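Local coordinates for periplasmic binding protein/LacI transcriptional regulator (Burkholderia multivorans, PDB 4YLE) that probably serves as the solute-binding protein of an ABC transporter, capturing a simple sugar in the periplasm for delivery to the membrane permease, at residues A105-V110 with K133-N138. Residues are numbered along the deposited sequence; the frame is centred on the assembly and turned at random.
Sequences ALVPVV and KSKNLN
The puckered pyrrolidine ring of Pro108 offers one face to the side chain of Lys135, which passes over it. CE of the lysine lies above that face, 4.0 Å from Pro108 CA and 4.4 Å from Pro108 CG. The same methylene reaches the flank of Val107, with 4.1 Å between Lys135 CE and Val107 CG1. A bend in the lysine chain, with chi3 at -133°, sets CE over the ring, and the aliphatic part of a charged residue thereby packs on the N-terminal part of helix 107-115. Two residues further along the loop, Leu137 makes the second contact. Its CG stands anti to the backbone N (chi1 -168°), and the branch ending in CD2 meets the methyl CG1 of Val110 at 4.0 Å. Leu137 CD2 also grazes CG1 of Val107, at 4.4 Å. No hydrogen bond spans the two segments; the contact between them is apolar packing. Leu132 of helix 129-133 touches both Val107 and Leu137, while Lys111 and Val114 extend the leucine's footing along helix 107-115. Here the loop leading into strand 141-144 packs against a helix that links strands 95-98 and 119-123, parallel neighbours in a mixed sheet, as expected for the Rossmann-like alpha/beta lobe of a periplasmic binding protein, built from successive beta-alpha-beta crossovers.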
loop_
_atom_site.group_PDB
_atom_site.type_symbol
_atom_site.label_atom_id
_atom_site.label_comp_id
_atom_site.label_asym_id
_atom_site.label_seq_id
_atom_site.Cartn_x
_atom_site.Cartn_y
_atom_site.Cartn_z
ATOM N N ALA A 105 1.711 6.102 14.076
ATOM C CA ALA A 105 3.007 6.165 14.736
ATOM C C ALA A 105 3.997 7.092 14.043
ATOM O O ALA A 105 4.943 7.555 14.668
ATOM C CB ALA A 105 3.598 4.779 14.844
ATOM N N LEU A 106 3.802 7.337 12.744
ATOM C CA LEU A 106 4.689 8.237 12.026
ATOM C C LEU A 106 4.300 9.705 12.218
ATOM O O LEU A 106 5.014 10.583 11.759
ATOM C CB LEU A 106 4.709 7.899 10.518
ATOM C CG LEU A 106 5.809 6.933 10.053
ATOM C CD1 LEU A 106 7.188 7.568 10.142
ATOM C CD2 LEU A 106 5.782 5.655 10.876
ATOM N N VAL A 107 3.189 9.995 12.891
ATOM C CA VAL A 107 2.730 11.385 12.919
ATOM C C VAL A 107 3.667 12.282 13.716
ATOM O O VAL A 107 3.902 13.421 13.311
ATOM C CB VAL A 107 1.304 11.514 13.472
ATOM C CG1 VAL A 107 0.897 12.994 13.606
ATOM C CG2 VAL A 107 0.335 10.789 12.550
ATOM N N PRO A 108 4.203 11.796 14.849
ATOM C CA PRO A 108 5.071 12.706 15.622
ATOM C C PRO A 108 6.289 13.229 14.842
ATOM O O PRO A 108 6.636 14.417 14.936
ATOM C CB PRO A 108 5.506 11.837 16.811
ATOM C CG PRO A 108 4.354 10.917 17.022
ATOM C CD PRO A 108 3.907 10.561 15.603
ATOM N N VAL A 109 6.921 12.362 14.060
ATOM C CA VAL A 109 8.130 12.766 13.373
ATOM C C VAL A 109 7.760 13.624 12.154
ATOM O O VAL A 109 8.531 14.492 11.743
ATOM C CB VAL A 109 8.994 11.544 12.965
ATOM C CG1 VAL A 109 8.316 10.723 11.860
ATOM C CG2 VAL A 109 10.393 11.996 12.538
ATOM N N VAL A 110 6.581 13.396 11.579
ATOM C CA VAL A 110 6.083 14.307 10.544
ATOM C C VAL A 110 5.932 15.699 11.136
ATOM O O VAL A 110 6.333 16.682 10.520
ATOM C CB VAL A 110 4.727 13.865 9.959
ATOM C CG1 VAL A 110 4.093 14.978 9.120
ATOM C CG2 VAL A 110 4.886 12.586 9.130
ATOM N N LYS A 133 -5.228 16.009 13.174
ATOM C CA LYS A 133 -6.070 17.119 13.643
ATOM C C LYS A 133 -5.708 17.551 15.051
ATOM O O LYS A 133 -5.963 18.686 15.451
ATOM C CB LYS A 133 -7.552 16.724 13.607
ATOM C CG LYS A 133 -8.258 16.999 12.277
ATOM C CD LYS A 133 -9.320 15.937 11.973
ATOM C CE LYS A 133 -10.036 16.212 10.665
ATOM N NZ LYS A 133 -9.099 16.432 9.529
ATOM N N SER A 134 -5.104 16.634 15.793
ATOM C CA SER A 134 -4.871 16.829 17.210
ATOM C C SER A 134 -3.474 17.371 17.479
ATOM O O SER A 134 -3.120 17.662 18.624
ATOM C CB SER A 134 -5.101 15.513 17.943
ATOM O OG SER A 134 -6.420 15.044 17.696
ATOM N N LYS A 135 -2.692 17.514 16.413
ATOM C CA LYS A 135 -1.423 18.232 16.481
ATOM C C LYS A 135 -1.471 19.456 15.594
ATOM O O LYS A 135 -0.440 20.059 15.296
ATOM C CB LYS A 135 -0.262 17.337 16.072
ATOM C CG LYS A 135 0.082 16.275 17.103
ATOM C CD LYS A 135 1.585 16.104 17.246
ATOM C CE LYS A 135 1.971 14.637 17.231
ATOM N NZ LYS A 135 1.236 13.876 18.269
ATOM N N ASN A 136 -2.683 19.807 15.169
ATOM C CA ASN A 136 -2.910 20.984 14.339
ATOM C C ASN A 136 -2.153 20.918 13.022
ATOM O O ASN A 136 -1.673 21.931 12.503
ATOM C CB ASN A 136 -2.518 22.240 15.115
ATOM C CG ASN A 136 -3.627 23.250 15.159
ATOM O OD1 ASN A 136 -4.452 23.324 14.244
ATOM N ND2 ASN A 136 -3.662 24.040 16.225
ATOM N N LEU A 137 -2.083 19.712 12.470
ATOM C CA LEU A 137 -1.167 19.424 11.379
ATOM C C LEU A 137 -1.890 19.122 10.076
ATOM O O LEU A 137 -2.795 18.283 10.029
ATOM C CB LEU A 137 -0.280 18.248 11.782
ATOM C CG LEU A 137 0.939 17.905 10.945
ATOM C CD1 LEU A 137 1.743 19.132 10.582
ATOM C CD2 LEU A 137 1.779 16.926 11.747
ATOM N N ASN A 138 -1.488 19.827 9.022
ATOM C CA ASN A 138 -2.018 19.589 7.692
ATOM C C ASN A 138 -0.989 18.887 6.842
ATOM O O ASN A 138 0.122 19.376 6.685
ATOM C CB ASN A 138 -2.433 20.909 7.041
ATOM C CG ASN A 138 -3.106 20.705 5.702
ATOM O OD1 ASN A 138 -2.639 21.195 4.672
ATOM N ND2 ASN A 138 -4.205 19.957 5.706
#